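Local coordinates for 1-acyl-sn-glycerol-3-phosphate acyltransferase (Thermotoga maritima, PDB 5KYM), which transfers an acyl chain to 1-acyl-sn-glycerol 3-phosphate (lysophosphatidic acid) to make phosphatidic acid, probably within the membrane bilayer, at residues K3-Y14 with I195-P204. Sequence-based numbering, arbitrary orientation.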
ATOM      1  N   LYS A   3      -3.510   3.127  28.587  1.00 84.63           N
ATOM      2  CA  LYS A   3      -2.088   3.046  28.198  1.00 88.57           C
ATOM      3  C   LYS A   3      -1.487   1.596  28.268  1.00 82.83           C
ATOM      4  O   LYS A   3      -0.696   1.206  27.358  1.00 85.09           O
ATOM      5  CB  LYS A   3      -1.205   4.114  28.956  1.00 98.11           C
ATOM      6  CG  LYS A   3      -0.969   5.464  28.233  1.00106.17           C
ATOM      7  CD  LYS A   3       0.263   5.470  27.291  1.00115.23           C
ATOM      8  CE  LYS A   3       0.271   4.470  26.107  1.00115.93           C
ATOM      9  NZ  LYS A   3      -0.712   4.725  25.008  1.00116.67           N
ATOM     10  N   ILE A   4      -1.848   0.838  29.309  1.00 77.20           N
ATOM     11  CA  ILE A   4      -1.354  -0.568  29.450  1.00 77.42           C
ATOM     12  C   ILE A   4      -1.806  -1.464  28.288  1.00 73.96           C
ATOM     13  O   ILE A   4      -1.019  -2.250  27.748  1.00 72.03           O
ATOM     14  CB  ILE A   4      -1.719  -1.182  30.829  1.00 75.96           C
ATOM     15  CG1 ILE A   4      -0.872  -0.466  31.908  1.00 79.06           C
ATOM     16  CG2 ILE A   4      -1.515  -2.713  30.852  1.00 70.44           C
ATOM     17  CD1 ILE A   4      -1.405  -0.515  33.325  1.00 79.35           C
ATOM     18  N   ARG A   5      -3.087  -1.336  27.982  1.00 71.51           N
ATOM     19  CA  ARG A   5      -3.743  -2.104  26.979  1.00 71.66           C
ATOM     20  C   ARG A   5      -3.063  -1.861  25.634  1.00 69.79           C
ATOM     21  O   ARG A   5      -2.622  -2.803  24.954  1.00 75.91           O
ATOM     22  CB  ARG A   5      -5.217  -1.729  26.969  1.00 76.84           C
ATOM     23  CG  ARG A   5      -6.085  -2.671  26.213  1.00 85.87           C
ATOM     24  CD  ARG A   5      -7.510  -2.132  26.191  1.00100.64           C
ATOM     25  NE  ARG A   5      -7.550  -0.932  25.353  1.00111.87           N
ATOM     26  CZ  ARG A   5      -7.495  -0.911  24.012  1.00113.89           C
ATOM     27  NH1 ARG A   5      -7.385  -2.025  23.286  1.00111.03           N
ATOM     28  NH2 ARG A   5      -7.534   0.261  23.397  1.00119.86           N
ATOM     29  N   ASN A   6      -2.924  -0.601  25.271  1.00 66.46           N
ATOM     30  CA  ASN A   6      -2.307  -0.221  23.993  1.00 62.43           C
ATOM     31  C   ASN A   6      -0.887  -0.695  23.884  1.00 56.54           C
ATOM     32  O   ASN A   6      -0.463  -1.117  22.816  1.00 55.75           O
ATOM     33  CB  ASN A   6      -2.319   1.321  23.782  1.00 66.08           C
ATOM     34  CG  ASN A   6      -3.711   1.887  23.554  1.00 65.64           C
ATOM     35  OD1 ASN A   6      -4.713   1.166  23.235  1.00 60.89           O
ATOM     36  ND2 ASN A   6      -3.782   3.198  23.720  1.00 68.13           N
ATOM     37  N   LEU A   7      -0.123  -0.569  24.970  1.00 55.28           N
ATOM     38  CA  LEU A   7       1.276  -1.004  24.945  1.00 55.79           C
ATOM     39  C   LEU A   7       1.374  -2.550  24.757  1.00 51.87           C
ATOM     40  O   LEU A   7       2.037  -3.032  23.832  1.00 53.11           O
ATOM     41  CB  LEU A   7       1.980  -0.527  26.205  1.00 59.60           C
ATOM     42  CG  LEU A   7       3.361  -1.165  26.465  1.00 64.92           C
ATOM     43  CD1 LEU A   7       4.342  -0.897  25.315  1.00 65.13           C
ATOM     44  CD2 LEU A   7       3.887  -0.716  27.833  1.00 67.00           C
ATOM     45  N   LEU A   8       0.692  -3.314  25.599  1.00 49.18           N
ATOM     46  CA  LEU A   8       0.533  -4.738  25.370  1.00 48.57           C
ATOM     47  C   LEU A   8       0.070  -5.091  23.971  1.00 46.95           C
ATOM     48  O   LEU A   8       0.601  -6.009  23.350  1.00 44.27           O
ATOM     49  CB  LEU A   8      -0.448  -5.337  26.357  1.00 51.52           C
ATOM     50  CG  LEU A   8       0.062  -5.341  27.807  1.00 52.06           C
ATOM     51  CD1 LEU A   8      -1.055  -6.022  28.610  1.00 53.23           C
ATOM     52  CD2 LEU A   8       1.449  -5.976  27.983  1.00 48.02           C
ATOM     53  N   LEU A   9      -0.916  -4.380  23.450  1.00 46.02           N
ATOM     54  CA  LEU A   9      -1.298  -4.609  22.057  1.00 44.84           C
ATOM     55  C   LEU A   9      -0.112  -4.364  21.132  1.00 43.70           C
ATOM     56  O   LEU A   9       0.227  -5.205  20.306  1.00 44.76           O
ATOM     57  CB  LEU A   9      -2.441  -3.737  21.658  1.00 43.89           C
ATOM     58  CG  LEU A   9      -2.871  -3.891  20.230  1.00 44.18           C
ATOM     59  CD1 LEU A   9      -3.450  -5.251  19.982  1.00 44.70           C
ATOM     60  CD2 LEU A   9      -3.941  -2.868  19.955  1.00 46.17           C
ATOM     61  N   THR A  10       0.568  -3.254  21.333  1.00 41.85           N
ATOM     62  CA  THR A  10       1.741  -2.980  20.567  1.00 42.02           C
ATOM     63  C   THR A  10       2.771  -4.111  20.610  1.00 43.76           C
ATOM     64  O   THR A  10       3.340  -4.443  19.556  1.00 45.17           O
ATOM     65  CB  THR A  10       2.381  -1.663  21.005  1.00 42.11           C
ATOM     66  OG1 THR A  10       1.391  -0.616  20.961  1.00 41.21           O
ATOM     67  CG2 THR A  10       3.605  -1.333  20.087  1.00 41.29           C
ATOM     68  N   LEU A  11       2.997  -4.691  21.791  1.00 44.63           N
ATOM     69  CA  LEU A  11       3.988  -5.766  21.930  1.00 45.47           C
ATOM     70  C   LEU A  11       3.548  -7.020  21.202  1.00 44.77           C
ATOM     71  O   LEU A  11       4.290  -7.588  20.406  1.00 42.17           O
ATOM     72  CB  LEU A  11       4.270  -6.044  23.410  1.00 48.24           C
ATOM     73  CG  LEU A  11       5.207  -4.929  23.916  1.00 54.20           C
ATOM     74  CD1 LEU A  11       4.977  -4.372  25.324  1.00 54.42           C
ATOM     75  CD2 LEU A  11       6.620  -5.530  23.759  1.00 56.52           C
ATOM     76  N   TYR A  12       2.305  -7.400  21.448  1.00 45.72           N
ATOM     77  CA  TYR A  12       1.645  -8.485  20.748  1.00 47.34           C
ATOM     78  C   TYR A  12       1.753  -8.285  19.230  1.00 48.50           C
ATOM     79  O   TYR A  12       2.121  -9.237  18.495  1.00 47.67           O
ATOM     80  CB  TYR A  12       0.179  -8.546  21.231  1.00 48.06           C
ATOM     81  CG  TYR A  12      -0.733  -9.551  20.607  1.00 49.33           C
ATOM     82  CD1 TYR A  12      -0.698 -10.889  20.972  1.00 50.78           C
ATOM     83  CD2 TYR A  12      -1.715  -9.136  19.713  1.00 51.70           C
ATOM     84  CE1 TYR A  12      -1.595 -11.809  20.406  1.00 55.37           C
ATOM     85  CE2 TYR A  12      -2.635 -10.020  19.141  1.00 54.76           C
ATOM     86  CZ  TYR A  12      -2.590 -11.367  19.479  1.00 56.22           C
ATOM     87  OH  TYR A  12      -3.499 -12.216  18.863  1.00 54.29           O
ATOM     88  N   PHE A  13       1.517  -7.061  18.740  1.00 47.43           N
ATOM     89  CA  PHE A  13       1.656  -6.879  17.307  1.00 47.58           C
ATOM     90  C   PHE A  13       3.081  -7.126  16.808  1.00 48.47           C
ATOM     91  O   PHE A  13       3.251  -7.858  15.845  1.00 48.58           O
ATOM     92  CB  PHE A  13       1.167  -5.519  16.818  1.00 47.64           C
ATOM     93  CG  PHE A  13       1.273  -5.352  15.334  1.00 46.50           C
ATOM     94  CD1 PHE A  13       0.303  -5.890  14.511  1.00 48.47           C
ATOM     95  CD2 PHE A  13       2.336  -4.710  14.765  1.00 44.80           C
ATOM     96  CE1 PHE A  13       0.405  -5.792  13.122  1.00 48.52           C
ATOM     97  CE2 PHE A  13       2.442  -4.595  13.401  1.00 46.16           C
ATOM     98  CZ  PHE A  13       1.491  -5.161  12.570  1.00 47.73           C
ATOM     99  N   TYR A  14       4.090  -6.505  17.430  1.00 48.07           N
ATOM    100  CA  TYR A  14       5.443  -6.606  16.902  1.00 47.18           C
ATOM    101  C   TYR A  14       5.946  -8.028  17.012  1.00 46.78           C
ATOM    102  O   TYR A  14       6.616  -8.521  16.095  1.00 51.57           O
ATOM    103  CB  TYR A  14       6.406  -5.588  17.533  1.00 47.22           C
ATOM    104  CG  TYR A  14       6.179  -4.164  17.062  1.00 49.21           C
ATOM    105  CD1 TYR A  14       6.204  -3.852  15.699  1.00 52.46           C
ATOM    106  CD2 TYR A  14       5.931  -3.150  17.955  1.00 49.76           C
ATOM    107  CE1 TYR A  14       5.999  -2.564  15.241  1.00 55.13           C
ATOM    108  CE2 TYR A  14       5.745  -1.853  17.545  1.00 54.26           C
ATOM    109  CZ  TYR A  14       5.774  -1.537  16.176  1.00 59.34           C
ATOM    110  OH  TYR A  14       5.515  -0.223  15.735  1.00 61.92           O
ATOM    111  N   ILE A 195      -2.111   3.982  13.829  1.00 47.30           N
ATOM    112  CA  ILE A 195      -0.722   4.376  14.164  1.00 44.13           C
ATOM    113  C   ILE A 195      -0.201   5.579  13.317  1.00 42.74           C
ATOM    114  O   ILE A 195       0.250   5.413  12.171  1.00 39.66           O
ATOM    115  CB  ILE A 195       0.220   3.158  14.186  1.00 42.57           C
ATOM    116  CG1 ILE A 195       1.554   3.548  14.833  1.00 42.47           C
ATOM    117  CG2 ILE A 195       0.405   2.536  12.823  1.00 41.72           C
ATOM    118  CD1 ILE A 195       2.458   2.366  15.133  1.00 42.45           C
ATOM    119  N   PRO A 196      -0.245   6.791  13.900  1.00 45.42           N
ATOM    120  CA  PRO A 196       0.053   8.057  13.240  1.00 49.64           C
ATOM    121  C   PRO A 196       1.508   8.312  13.100  1.00 54.25           C
ATOM    122  O   PRO A 196       2.291   7.696  13.838  1.00 54.37           O
ATOM    123  CB  PRO A 196      -0.496   9.071  14.217  1.00 48.69           C
ATOM    124  CG  PRO A 196      -0.237   8.477  15.521  1.00 46.91           C
ATOM    125  CD  PRO A 196      -0.505   7.035  15.322  1.00 46.53           C
ATOM    126  N   LYS A 197       1.873   9.187  12.155  1.00 61.09           N
ATOM    127  CA  LYS A 197       3.304   9.581  11.965  1.00 63.73           C
ATOM    128  C   LYS A 197       3.937   9.898  13.292  1.00 62.07           C
ATOM    129  O   LYS A 197       3.331  10.592  14.125  1.00 60.44           O
ATOM    130  CB  LYS A 197       3.436  10.823  11.064  1.00 70.16           C
ATOM    131  CG  LYS A 197       4.813  11.036  10.469  1.00 74.18           C
ATOM    132  CD  LYS A 197       4.810  12.182   9.459  1.00 76.34           C
ATOM    133  CE  LYS A 197       6.114  12.208   8.668  1.00 77.30           C
ATOM    134  NZ  LYS A 197       6.244  13.504   7.904  1.00 80.84           N
ATOM    135  N   GLY A 198       5.119   9.342  13.523  1.00 62.87           N
ATOM    136  CA  GLY A 198       5.847   9.618  14.752  1.00 66.16           C
ATOM    137  C   GLY A 198       5.510   8.842  16.023  1.00 64.25           C
ATOM    138  O   GLY A 198       6.358   8.799  16.921  1.00 70.70           O
ATOM    139  N   ARG A 199       4.306   8.285  16.144  1.00 59.97           N
ATOM    140  CA  ARG A 199       4.020   7.294  17.185  1.00 56.17           C
ATOM    141  C   ARG A 199       4.417   5.868  16.789  1.00 57.14           C
ATOM    142  O   ARG A 199       4.355   5.504  15.612  1.00 56.68           O
ATOM    143  CB  ARG A 199       2.569   7.302  17.601  1.00 53.73           C
ATOM    144  CG  ARG A 199       2.382   6.928  19.069  1.00 53.33           C
ATOM    145  CD  ARG A 199       0.993   7.194  19.556  1.00 50.68           C
ATOM    146  NE  ARG A 199       0.172   6.161  19.016  1.00 49.56           N
ATOM    147  CZ  ARG A 199      -1.101   6.262  18.704  1.00 51.33           C
ATOM    148  NH1 ARG A 199      -1.716   7.429  18.884  1.00 52.11           N
ATOM    149  NH2 ARG A 199      -1.728   5.183  18.151  1.00 51.51           N
ATOM    150  N   TRP A 200       4.905   5.122  17.793  1.00 59.86           N
ATOM    151  CA  TRP A 200       5.433   3.759  17.664  1.00 62.62           C
ATOM    152  C   TRP A 200       4.482   2.723  18.244  1.00 57.26           C
ATOM    153  O   TRP A 200       4.733   1.519  18.043  1.00 53.06           O
ATOM    154  CB  TRP A 200       6.739   3.572  18.439  1.00 71.66           C
ATOM    155  CG  TRP A 200       7.969   4.320  18.004  1.00 82.37           C
ATOM    156  CD1 TRP A 200       8.153   5.021  16.863  1.00 86.42           C
ATOM    157  CD2 TRP A 200       9.223   4.374  18.713  1.00 91.23           C
ATOM    158  NE1 TRP A 200       9.415   5.556  16.832  1.00 91.24           N
ATOM    159  CE2 TRP A 200      10.102   5.157  17.945  1.00 91.67           C
ATOM    160  CE3 TRP A 200       9.689   3.830  19.929  1.00 93.13           C
ATOM    161  CZ2 TRP A 200      11.416   5.421  18.346  1.00 94.48           C
ATOM    162  CZ3 TRP A 200      10.995   4.107  20.335  1.00 94.92           C
ATOM    163  CH2 TRP A 200      11.840   4.892  19.547  1.00 95.03           C
ATOM    164  N   THR A 201       3.473   3.170  19.017  1.00 53.52           N
ATOM    165  CA  THR A 201       2.386   2.337  19.543  1.00 51.40           C
ATOM    166  C   THR A 201       1.108   2.364  18.728  1.00 50.93           C
ATOM    167  O   THR A 201       0.785   3.338  18.056  1.00 51.59           O
ATOM    168  CB  THR A 201       1.937   2.740  20.994  1.00 50.97           C
ATOM    169  OG1 THR A 201       1.247   4.009  21.034  1.00 46.89           O
ATOM    170  CG2 THR A 201       3.104   2.736  21.899  1.00 51.47           C
ATOM    171  N   PHE A 202       0.329   1.293  18.875  1.00 50.24           N
ATOM    172  CA  PHE A 202      -0.947   1.140  18.195  1.00 50.42           C
ATOM    173  C   PHE A 202      -2.100   1.482  19.117  1.00 52.30           C
ATOM    174  O   PHE A 202      -1.931   1.493  20.319  1.00 55.30           O
ATOM    175  CB  PHE A 202      -1.070  -0.297  17.748  1.00 49.48           C
ATOM    176  CG  PHE A 202      -0.084  -0.678  16.676  1.00 49.56           C
ATOM    177  CD1 PHE A 202      -0.375  -0.468  15.338  1.00 48.22           C
ATOM    178  CD2 PHE A 202       1.147  -1.234  17.009  1.00 48.91           C
ATOM    179  CE1 PHE A 202       0.527  -0.826  14.366  1.00 47.23           C
ATOM    180  CE2 PHE A 202       2.071  -1.546  16.019  1.00 47.43           C
ATOM    181  CZ  PHE A 202       1.748  -1.370  14.710  1.00 46.96           C
ATOM    182  N   THR A 203      -3.258   1.802  18.545  1.00 53.32           N
ATOM    183  CA  THR A 203      -4.537   1.872  19.260  1.00 54.50           C
ATOM    184  C   THR A 203      -5.584   1.334  18.321  1.00 55.85           C
ATOM    185  O   THR A 203      -5.674   1.826  17.211  1.00 58.74           O
ATOM    186  CB  THR A 203      -4.984   3.326  19.590  1.00 57.25           C
ATOM    187  OG1 THR A 203      -5.227   4.036  18.402  1.00 56.83           O
ATOM    188  CG2 THR A 203      -3.915   4.155  20.312  1.00 60.80           C
ATOM    189  N   PRO A 204      -6.402   0.349  18.724  1.00 54.21           N
ATOM    190  CA  PRO A 204      -7.390  -0.171  17.755  1.00 52.11           C
ATOM    191  C   PRO A 204      -8.407   0.854  17.264  1.00 49.93           C
ATOM    192  O   PRO A 204      -8.582   1.893  17.895  1.00 48.88           O
ATOM    193  CB  PRO A 204      -8.114  -1.248  18.542  1.00 55.37           C
ATOM    194  CG  PRO A 204      -7.124  -1.680  19.528  1.00 56.83           C
ATOM    195  CD  PRO A 204      -6.418  -0.404  19.971  1.00 54.75           C
TER
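Thr10 meets Phe202 with its OG1 beside its own backbone N and anti to its carbonyl carbon (chi1 -53°). This torsion turns the hydroxyl to the loop, where Phe202 N donates to Thr10 OG1 at 3.0 Å in a nearly straight bond (168°). The same hydroxyl donates to Asn6 O one turn back, at 2.7 Å, on the opposite face of that carbonyl from Thr10 N. Thr10 CG2, anti to the backbone N, meets the edge of the Phe202 ring. Tyr14 supplies the second bond: its OH donates a hydrogen bond to Trp200 O at 3.0 Å, with the oxygen at the edge of the tyrosine ring. Phe202 CE2 lies over a face of that ring. Phe13 crosses Phe202 at about a right angle, with the ring planes at 54°, neither stacked nor edge-to-face. Ile195 CD1 sits over the centre of one Phe202 face. The Phe202 and Phe13 side chains also touch Leu60. Toward the start of the helix, Leu9 CD2 meets Pro204 CG tip to tip at 3.4 Å. With an alanine at Thr10, Phe202 N would probably lose its side-chain acceptor, and the ring edge its methyl neighbour. The contact joins membrane helix 2-34 to the loop before strand 207-211 of the acyltransferase fold. Two hydrogen bonds meet the loop backbone at Phe202 N and Trp200 O, beside the cluster of Phe13, Tyr14 and Phe202, so polar and apolar contacts together fix the loop against the helix.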